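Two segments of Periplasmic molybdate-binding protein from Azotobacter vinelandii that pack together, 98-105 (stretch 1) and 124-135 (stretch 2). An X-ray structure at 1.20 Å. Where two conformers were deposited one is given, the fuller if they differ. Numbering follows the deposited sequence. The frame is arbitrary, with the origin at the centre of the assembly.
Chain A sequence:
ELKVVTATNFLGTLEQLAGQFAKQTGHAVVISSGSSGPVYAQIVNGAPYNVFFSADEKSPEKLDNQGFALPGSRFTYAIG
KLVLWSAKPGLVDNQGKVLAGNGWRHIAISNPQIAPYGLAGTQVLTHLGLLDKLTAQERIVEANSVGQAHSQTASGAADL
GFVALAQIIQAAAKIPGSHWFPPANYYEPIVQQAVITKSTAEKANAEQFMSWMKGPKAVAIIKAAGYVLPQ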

# COMPACT_ATOMS: atom_id res chain seq x y z
N VAL A 98 -1.40 12.78 -19.92
CA VAL A 98 -2.17 11.68 -20.49
C VAL A 98 -3.55 11.56 -19.86
O VAL A 98 -4.50 11.21 -20.55
CB VAL A 98 -1.40 10.36 -20.34
CG1 VAL A 98 -1.21 9.93 -18.90
CG2 VAL A 98 -2.10 9.26 -21.13
N LEU A 99 -3.70 11.86 -18.57
CA LEU A 99 -4.98 11.70 -17.92
C LEU A 99 -6.12 12.52 -18.50
O LEU A 99 -7.28 12.15 -18.36
CB LEU A 99 -4.84 12.04 -16.43
CG LEU A 99 -4.07 10.99 -15.62
CD1 LEU A 99 -3.77 11.55 -14.23
CD2 LEU A 99 -4.85 9.69 -15.51
N ALA A 100 -5.80 13.68 -19.06
CA ALA A 100 -6.82 14.56 -19.61
C ALA A 100 -7.19 14.23 -21.04
O ALA A 100 -8.11 14.86 -21.58
CB ALA A 100 -6.33 16.01 -19.51
N GLY A 101 -6.53 13.27 -21.67
CA GLY A 101 -6.80 12.92 -23.05
C GLY A 101 -7.60 11.63 -23.20
O GLY A 101 -8.02 10.98 -22.26
N ASN A 102 -7.81 11.28 -24.47
CA ASN A 102 -8.58 10.09 -24.84
C ASN A 102 -7.73 9.04 -25.51
O ASN A 102 -8.24 8.18 -26.25
CB ASN A 102 -9.76 10.51 -25.72
CG ASN A 102 -10.72 11.45 -25.01
OD1 ASN A 102 -11.05 11.29 -23.83
ND2 ASN A 102 -11.17 12.48 -25.73
N GLY A 103 -6.43 9.02 -25.24
CA GLY A 103 -5.50 8.06 -25.80
C GLY A 103 -5.35 6.77 -25.01
O GLY A 103 -4.36 6.04 -25.14
N TRP A 104 -6.33 6.41 -24.21
CA TRP A 104 -6.32 5.21 -23.38
C TRP A 104 -7.77 4.90 -23.04
O TRP A 104 -8.64 5.80 -23.11
CB TRP A 104 -5.49 5.41 -22.12
CG TRP A 104 -5.86 6.63 -21.33
CD1 TRP A 104 -5.41 7.91 -21.53
CD2 TRP A 104 -6.77 6.69 -20.23
NE1 TRP A 104 -5.98 8.75 -20.62
CE2 TRP A 104 -6.81 8.04 -19.80
CE3 TRP A 104 -7.54 5.76 -19.54
CZ2 TRP A 104 -7.61 8.45 -18.74
CZ3 TRP A 104 -8.33 6.16 -18.50
CH2 TRP A 104 -8.36 7.51 -18.09
N ARG A 105 -8.03 3.68 -22.64
CA ARG A 105 -9.38 3.21 -22.40
C ARG A 105 -9.75 3.31 -20.93
O ARG A 105 -10.55 4.19 -20.57
CB ARG A 105 -9.52 1.78 -22.94
CG ARG A 105 -9.38 1.72 -24.47
CD ARG A 105 -9.16 0.29 -24.94
NE ARG A 105 -7.75 -0.08 -24.67
CZ ARG A 105 -7.20 -1.17 -25.20
NH1 ARG A 105 -7.91 -1.99 -25.95
NH2 ARG A 105 -5.93 -1.44 -24.95
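Stretch 2, residues 124-135: VLTHLGLLDKLT

How does stretch 2 begin, and what does its first helix offer to stretch 1? Val124 to His127 belong to a helix that begins earlier in the chain, with phi/psi near -60/-40 throughout. Thr126 and His127 lie out of reach of stretch 1. Leu125 is different. Its CA-to-CB bond points sideways, but the m,t side chain (chi1 -62°, chi2 -175°) brings its end nearer, so that Leu125 CD2 lies 4.1 Å from Leu99 CD1. Leu99, also m,t, points toward stretch 2 from a short 3-10 segment and buries more surface than any other residue of either stretch. The two stretches run in broadly the same direction, so later residues of stretch 2 broadly meet later residues of stretch 1.

What happens to the chain as it leaves this helix? Gly129 is the first residue to leave helical phi/psi, in a Schellman motif. It takes a positive phi (71/30), a conformation that glycine adopts easily, and two bonds reach back into the last turn: Leu130 N to Leu125 O at 2.9 Å and Gly129 N to Thr126 O at 3.1 Å. Gly129 itself stays clear of stretch 1, while the leucines before and after it both point toward that stretch. Leu128 CD1 approaches Leu99 CD1 to 3.8 Å, adding a second apolar contact to the same methyl group that meets Leu125.

Which residue brings the two backbones closest? Leu130 does: its CA is 7.0 Å from the CA of Ala100, the nearest CA pair between the two stretches. Its m,t side chain packs along the 3-10 segment, with Leu130 CD1 3.7 Å from Leu99 CB and 3.9 Å from Ala100 N. Ala100 directs its own CB away from stretch 2, yet Ala100 CB still comes within 4.3 Å of Leu130 CD2. After this point the chain becomes helical again from Leu131 onward, and Leu134 N bonds back to Leu130 O at 3.0 Å.

How does the second helix hold the loop that follows the 3-10 segment? Leu131 and Asp132 are out of reach, but Lys133 points toward stretch 1 and brings its amino group toward Asn102 and the nearby carbonyls. The direct bond is weak, Lys133 NZ to Asn102 OD1 at 3.5 Å; water makes the shorter links. Water 1 accepts from Lys133 NZ at 2.6 Å and donates to Leu99 O at 2.7 Å and Gly101 O at 2.8 Å, while water 2 accepts from Lys133 NZ at 2.7 Å and donates to Asn102 OD1 at 2.6 Å. The ammonium thus reaches two carbonyls and a side-chain amide largely through solvent.

Where does the contact end? Leu134 closes it, with its CD2 set obliquely to the Trp104 ring, 3.7 Å from Trp104 CH2. The indole is steadied within its own stretch, because Trp104 NE1 donates to Val98 O at 2.9 Å. Thr135 then lies beyond reach, its OG1 bonded to Leu131 O at 2.7 Å. In all, the two stretches bury 330 Å², both sides summed.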

# COMPACT_ATOMS: atom_id res chain seq x y z
N VAL A 124 -5.93 12.52 -6.65
CA VAL A 124 -5.21 13.12 -7.77
C VAL A 124 -6.19 13.51 -8.86
O VAL A 124 -6.09 14.61 -9.42
CB VAL A 124 -4.15 12.16 -8.32
CG1 VAL A 124 -3.52 12.70 -9.60
CG2 VAL A 124 -3.08 11.92 -7.25
N LEU A 125 -7.13 12.63 -9.21
CA LEU A 125 -8.12 13.01 -10.22
C LEU A 125 -8.95 14.21 -9.79
O LEU A 125 -9.23 15.10 -10.61
CB LEU A 125 -9.02 11.83 -10.58
CG LEU A 125 -8.31 10.62 -11.20
CD1 LEU A 125 -9.37 9.61 -11.60
CD2 LEU A 125 -7.44 11.00 -12.38
N THR A 126 -9.31 14.27 -8.51
CA THR A 126 -10.04 15.44 -8.02
C THR A 126 -9.17 16.67 -8.13
O THR A 126 -9.64 17.76 -8.52
CB THR A 126 -10.44 15.16 -6.56
OG1 THR A 126 -11.44 14.14 -6.57
CG2 THR A 126 -10.95 16.41 -5.85
N HIS A 127 -7.89 16.57 -7.80
CA HIS A 127 -6.99 17.72 -7.88
C HIS A 127 -6.93 18.29 -9.29
O HIS A 127 -6.85 19.51 -9.47
CB HIS A 127 -5.60 17.31 -7.39
CG HIS A 127 -4.64 18.46 -7.27
ND1 HIS A 127 -4.52 19.22 -6.13
CD2 HIS A 127 -3.77 18.97 -8.17
CE1 HIS A 127 -3.60 20.15 -6.35
NE2 HIS A 127 -3.14 20.04 -7.57
N LEU A 128 -6.94 17.42 -10.29
CA LEU A 128 -6.88 17.78 -11.69
C LEU A 128 -8.24 18.12 -12.29
O LEU A 128 -8.30 18.49 -13.47
CB LEU A 128 -6.27 16.60 -12.47
CG LEU A 128 -4.80 16.32 -12.13
CD1 LEU A 128 -4.37 14.99 -12.73
CD2 LEU A 128 -3.91 17.47 -12.59
N GLY A 129 -9.32 17.96 -11.55
CA GLY A 129 -10.66 18.24 -12.05
C GLY A 129 -11.09 17.20 -13.08
O GLY A 129 -11.89 17.56 -13.97
N LEU A 130 -10.61 15.96 -12.97
CA LEU A 130 -10.92 14.92 -13.94
C LEU A 130 -11.76 13.80 -13.37
O LEU A 130 -12.16 12.94 -14.16
CB LEU A 130 -9.62 14.29 -14.48
CG LEU A 130 -8.74 15.23 -15.32
CD1 LEU A 130 -7.38 14.59 -15.58
CD2 LEU A 130 -9.43 15.57 -16.63
N LEU A 131 -12.06 13.79 -12.08
CA LEU A 131 -12.82 12.70 -11.52
C LEU A 131 -14.22 12.61 -12.10
O LEU A 131 -14.67 11.53 -12.48
CB LEU A 131 -12.87 12.77 -9.99
CG LEU A 131 -13.54 11.58 -9.30
CD1 LEU A 131 -12.82 10.28 -9.65
CD2 LEU A 131 -13.55 11.76 -7.78
N ASP A 132 -14.93 13.75 -12.16
CA ASP A 132 -16.29 13.68 -12.70
C ASP A 132 -16.32 13.22 -14.16
O ASP A 132 -17.18 12.39 -14.47
CB ASP A 132 -16.96 15.05 -12.56
CG ASP A 132 -17.23 15.46 -11.12
OD1 ASP A 132 -17.30 14.58 -10.24
OD2 ASP A 132 -17.34 16.68 -10.89
N LYS A 133 -15.44 13.78 -14.96
CA LYS A 133 -15.44 13.39 -16.38
C LYS A 133 -15.12 11.92 -16.57
O LYS A 133 -15.83 11.21 -17.31
CB LYS A 133 -14.41 14.26 -17.12
CG LYS A 133 -14.06 13.83 -18.53
CD LYS A 133 -12.58 14.06 -18.81
CE LYS A 133 -12.26 14.05 -20.29
NZ LYS A 133 -11.84 12.70 -20.76
N LEU A 134 -14.08 11.41 -15.89
CA LEU A 134 -13.69 10.01 -16.09
C LEU A 134 -14.71 9.06 -15.50
O LEU A 134 -14.91 7.94 -16.01
CB LEU A 134 -12.29 9.77 -15.53
CG LEU A 134 -11.20 10.50 -16.30
CD1 LEU A 134 -9.86 10.33 -15.58
CD2 LEU A 134 -11.09 10.04 -17.74
N THR A 135 -15.42 9.46 -14.46
CA THR A 135 -16.49 8.66 -13.89
C THR A 135 -17.67 8.62 -14.86
O THR A 135 -18.22 7.55 -15.15
CB THR A 135 -16.93 9.25 -12.54
OG1 THR A 135 -15.83 9.19 -11.62
CG2 THR A 135 -18.09 8.47 -11.94
O HOH W 1 -9.38 12.11 -20.03
O HOH W 2 -13.05 12.78 -23.20